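Local coordinates for hypothetical protein SO0527 (PDB 2BBE), which is of unknown function but belongs to the antibiotic biosynthesis monooxygenase family and may therefore act as an oxidoreductase, at residues E24-A35 and L52-V62. Residues are numbered along the deposited sequence; the frame is centred on the assembly and turned at random.
With SO4 (sulfate ion), chain B.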
loop_
_atom_site.group_PDB
_atom_site.type_symbol
_atom_site.label_atom_id
_atom_site.label_comp_id
_atom_site.label_asym_id
_atom_site.label_seq_id
_atom_site.Cartn_x
_atom_site.Cartn_y
_atom_site.Cartn_z
ATOM N N GLU A 24 22.683 11.103 20.647
ATOM C CA GLU A 24 22.008 11.376 21.915
ATOM C C GLU A 24 21.399 12.778 21.865
ATOM O O GLU A 24 22.074 13.734 21.472
ATOM C CB GLU A 24 23.017 11.259 23.071
ATOM C CG GLU A 24 22.448 11.479 24.478
ATOM C CD GLU A 24 23.503 11.335 25.576
ATOM O OE1 GLU A 24 24.616 11.893 25.429
ATOM O OE2 GLU A 24 23.213 10.664 26.596
ATOM N N GLY A 25 20.126 12.883 22.238
ATOM C CA GLY A 25 19.438 14.166 22.294
ATOM C C GLY A 25 18.992 14.745 20.960
ATOM O O GLY A 25 18.449 15.855 20.919
ATOM N N LYS A 26 19.195 14.006 19.870
ATOM C CA LYS A 26 18.883 14.529 18.536
ATOM C C LYS A 26 17.719 13.804 17.861
ATOM O O LYS A 26 17.448 14.048 16.687
ATOM C CB LYS A 26 20.113 14.446 17.623
ATOM C CG LYS A 26 21.327 15.259 18.087
ATOM C CD LYS A 26 21.042 16.770 18.070
ATOM C CE LYS A 26 22.296 17.589 18.376
ATOM N NZ LYS A 26 22.028 19.084 18.315
ATOM N N THR A 27 17.041 12.917 18.586
ATOM C CA THR A 27 16.023 12.070 17.951
ATOM C C THR A 27 14.833 12.887 17.430
ATOM O O THR A 27 14.432 12.707 16.286
ATOM C CB THR A 27 15.536 10.966 18.887
ATOM O OG1 THR A 27 16.664 10.245 19.390
ATOM C CG2 THR A 27 14.613 10.010 18.138
ATOM N N GLU A 28 14.266 13.777 18.255
ATOM C CA GLU A 28 13.150 14.615 17.795
ATOM C C GLU A 28 13.528 15.479 16.590
ATOM O O GLU A 28 12.760 15.583 15.631
ATOM C CB GLU A 28 12.617 15.486 18.930
ATOM C CG GLU A 28 12.022 14.666 20.060
ATOM C CD GLU A 28 10.796 13.882 19.631
ATOM O OE1 GLU A 28 10.041 14.366 18.755
ATOM O OE2 GLU A 28 10.586 12.778 20.171
ATOM N N ALA A 29 14.718 16.085 16.636
ATOM C CA ALA A 29 15.251 16.855 15.488
ATOM C C ALA A 29 15.389 15.973 14.230
ATOM O O ALA A 29 15.082 16.411 13.121
ATOM C CB ALA A 29 16.592 17.510 15.841
ATOM N N LEU A 30 15.822 14.728 14.413
ATOM C CA LEU A 30 15.971 13.828 13.266
ATOM C C LEU A 30 14.618 13.457 12.652
ATOM O O LEU A 30 14.473 13.480 11.432
ATOM C CB LEU A 30 16.739 12.569 13.647
ATOM C CG LEU A 30 16.925 11.570 12.488
ATOM C CD1 LEU A 30 17.719 12.228 11.304
ATOM C CD2 LEU A 30 17.571 10.294 12.973
ATOM N N ILE A 31 13.642 13.115 13.498
ATOM C CA ILE A 31 12.299 12.771 12.995
ATOM C C ILE A 31 11.761 13.970 12.207
ATOM O O ILE A 31 11.242 13.799 11.112
ATOM C CB ILE A 31 11.285 12.378 14.132
ATOM C CG1 ILE A 31 11.774 11.147 14.931
ATOM C CG2 ILE A 31 9.858 12.118 13.554
ATOM C CD1 ILE A 31 11.064 10.949 16.304
ATOM N N ALA A 32 11.881 15.171 12.772
ATOM C CA ALA A 32 11.417 16.384 12.084
ATOM C C ALA A 32 12.086 16.618 10.720
ATOM O O ALA A 32 11.400 16.950 9.738
ATOM C CB ALA A 32 11.561 17.614 12.984
ATOM N N ALA A 33 13.407 16.430 10.666
ATOM C CA ALA A 33 14.200 16.627 9.451
ATOM C C ALA A 33 13.771 15.638 8.364
ATOM O O ALA A 33 13.590 16.016 7.189
ATOM C CB ALA A 33 15.695 16.471 9.753
ATOM N N LEU A 34 13.595 14.376 8.758
ATOM C CA LEU A 34 13.149 13.335 7.800
ATOM C C LEU A 34 11.688 13.570 7.389
ATOM O O LEU A 34 11.328 13.410 6.217
ATOM C CB LEU A 34 13.341 11.929 8.397
ATOM C CG LEU A 34 14.827 11.510 8.545
ATOM C CD1 LEU A 34 14.959 10.294 9.449
ATOM C CD2 LEU A 34 15.483 11.223 7.174
ATOM N N ALA A 35 10.836 13.934 8.350
ATOM C CA ALA A 35 9.419 14.129 8.019
ATOM C C ALA A 35 9.240 15.287 7.050
ATOM O O ALA A 35 8.284 15.287 6.246
ATOM C CB ALA A 35 8.564 14.332 9.279
ATOM N N LEU A 52 7.746 6.983 6.841
ATOM C CA LEU A 52 8.684 7.186 7.948
ATOM C C LEU A 52 8.231 6.410 9.198
ATOM O O LEU A 52 7.031 6.273 9.455
ATOM C CB LEU A 52 8.794 8.692 8.257
ATOM C CG LEU A 52 9.910 9.148 9.212
ATOM C CD1 LEU A 52 11.321 8.723 8.699
ATOM C CD2 LEU A 52 9.817 10.674 9.409
ATOM N N ASN A 53 9.196 5.905 9.962
ATOM C CA ASN A 53 8.926 4.969 11.054
ATOM C C ASN A 53 9.915 5.219 12.200
ATOM O O ASN A 53 11.116 5.466 11.957
ATOM C CB ASN A 53 9.086 3.519 10.560
ATOM C CG ASN A 53 8.281 3.228 9.281
ATOM O OD1 ASN A 53 8.754 3.447 8.148
ATOM N ND2 ASN A 53 7.071 2.764 9.462
ATOM N N VAL A 54 9.423 5.153 13.435
ATOM C CA VAL A 54 10.278 5.271 14.618
ATOM C C VAL A 54 10.340 3.927 15.335
ATOM O O VAL A 54 9.302 3.273 15.567
ATOM C CB VAL A 54 9.805 6.405 15.591
ATOM C CG1 VAL A 54 10.071 7.746 14.942
ATOM C CG2 VAL A 54 8.293 6.275 15.940
ATOM N N SER A 55 11.562 3.504 15.650
ATOM C CA SER A 55 11.791 2.183 16.244
ATOM C C SER A 55 11.215 2.050 17.641
ATOM O O SER A 55 11.411 2.927 18.499
ATOM C CB SER A 55 13.284 1.858 16.284
ATOM O OG SER A 55 13.522 0.621 16.937
ATOM N N ARG A 56 10.531 0.933 17.871
ATOM C CA ARG A 56 10.071 0.563 19.212
ATOM C C ARG A 56 11.199 -0.088 20.014
ATOM O O ARG A 56 11.134 -0.153 21.249
ATOM C CB ARG A 56 8.892 -0.421 19.092
ATOM C CG ARG A 56 7.641 0.212 18.471
ATOM C CD ARG A 56 6.545 -0.840 18.253
ATOM N NE ARG A 56 5.981 -1.391 19.498
ATOM C CZ ARG A 56 6.095 -2.661 19.886
ATOM N NH1 ARG A 56 6.832 -3.519 19.184
ATOM N NH2 ARG A 56 5.490 -3.075 21.003
ATOM N N ASP A 57 12.214 -0.594 19.318
ATOM C CA ASP A 57 13.312 -1.320 19.982
ATOM C C ASP A 57 14.528 -0.460 20.313
ATOM O O ASP A 57 15.226 -0.727 21.293
ATOM C CB ASP A 57 13.755 -2.495 19.123
ATOM C CG ASP A 57 12.612 -3.442 18.827
ATOM O OD1 ASP A 57 11.998 -3.947 19.801
ATOM O OD2 ASP A 57 12.320 -3.660 17.633
ATOM N N GLU A 58 14.787 0.536 19.476
ATOM C CA GLU A 58 15.905 1.454 19.648
ATOM C C GLU A 58 15.333 2.843 19.366
ATOM O O GLU A 58 15.256 3.277 18.229
ATOM C CB GLU A 58 17.055 1.111 18.683
ATOM C CG GLU A 58 18.143 2.222 18.593
ATOM C CD GLU A 58 18.600 2.677 19.978
ATOM O OE1 GLU A 58 19.327 1.887 20.625
ATOM O OE2 GLU A 58 18.207 3.788 20.423
ATOM N N PRO A 59 14.885 3.536 20.411
ATOM C CA PRO A 59 14.121 4.741 20.100
ATOM C C PRO A 59 14.909 5.892 19.431
ATOM O O PRO A 59 14.273 6.824 18.957
ATOM C CB PRO A 59 13.524 5.131 21.451
ATOM C CG PRO A 59 13.564 3.832 22.264
ATOM C CD PRO A 59 14.916 3.275 21.859
ATOM N N ARG A 60 16.243 5.792 19.337
ATOM C CA ARG A 60 17.034 6.744 18.516
ATOM C C ARG A 60 16.989 6.432 17.015
ATOM O O ARG A 60 17.433 7.249 16.188
ATOM C CB ARG A 60 18.495 6.832 18.984
ATOM C CG ARG A 60 18.690 7.653 20.274
ATOM C CD ARG A 60 20.152 7.699 20.706
ATOM N NE ARG A 60 20.277 8.123 22.100
ATOM C CZ ARG A 60 21.388 8.049 22.831
ATOM N NH1 ARG A 60 22.514 7.570 22.315
ATOM N NH2 ARG A 60 21.365 8.458 24.091
ATOM N N ARG A 61 16.476 5.254 16.641
ATOM C CA ARG A 61 16.424 4.844 15.227
ATOM C C ARG A 61 15.156 5.330 14.514
ATOM O O ARG A 61 14.040 5.083 15.001
ATOM C CB ARG A 61 16.516 3.313 15.115
ATOM C CG ARG A 61 16.343 2.775 13.672
ATOM C CD ARG A 61 16.939 1.393 13.513
ATOM N NE ARG A 61 18.393 1.437 13.625
ATOM C CZ ARG A 61 19.127 0.875 14.573
ATOM N NH1 ARG A 61 18.567 0.138 15.536
ATOM N NH2 ARG A 61 20.451 1.038 14.528
ATOM N N VAL A 62 15.332 5.983 13.365
ATOM C CA VAL A 62 14.234 6.458 12.530
ATOM C C VAL A 62 14.499 5.909 11.113
ATOM O O VAL A 62 15.630 6.032 10.615
ATOM C CB VAL A 62 14.185 8.009 12.517
ATOM C CG1 VAL A 62 12.883 8.497 11.914
ATOM C CG2 VAL A 62 14.317 8.581 13.963
HETATM S S SO4 B . 4.233 0.114 22.478
HETATM O O1 SO4 B . 4.703 -0.155 23.838
HETATM O O2 SO4 B . 3.439 -1.039 21.988
HETATM O O3 SO4 B . 3.412 1.331 22.478
HETATM O O4 SO4 B . 5.426 0.350 21.655
HETATM O O HOH W 1 18.501 10.729 22.908
#
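R60, followed from CB outward, runs beside the start of helix 27-35 and ends against E24; both side chains have a second modelled position, so their contact is described for one conformer pair. Its CB and CG pass T27, with CG 3.4 Å from T27 OG1, a hydroxyl whose hydrogen bond goes to S22. The chain is extended from CG to NE (chi2 179°), which in this conformer carries NE to a water that also accepts from G25 N. CZ lies under E24 CA, which sits 3.5 Å above the centre of the guanidinium plane. NH2 comes to 3.2 Å from E24 CG, but the salt bridge to E24 OE2 is long, at 3.8 Å, and doubtful, and the carboxylate and guanidinium planes are 57° apart. In this conformer pair E24 meets R60 mainly through its carbons.

Deeper in, the contact is apolar. V62 faces the helix, and both its methyls touch it: CG2 rests between L30 CD2 and I31 CG1, while CG1 meets L34 CD1 at 3.7 Å. I31 crosses V54 at about a right angle, its CD1 3.6 Å from V54 CG1. L52 divides its branches, CD1 to L34 CB and CD2 to the backbone of A35 (3.6 Å from A35 N). No direct hydrogen bond joins the two segments, and the axes of helix 27-35 and strand 52-55 run nearly antiparallel, at 165°.

L30 and L34 also touch F20 and Y86, and strand 52-55 pairs with a strand of the second subunit. Helices packed on one face of an antiparallel sheet in this way are characteristic of the ferredoxin-like dimeric alpha-beta barrel fold.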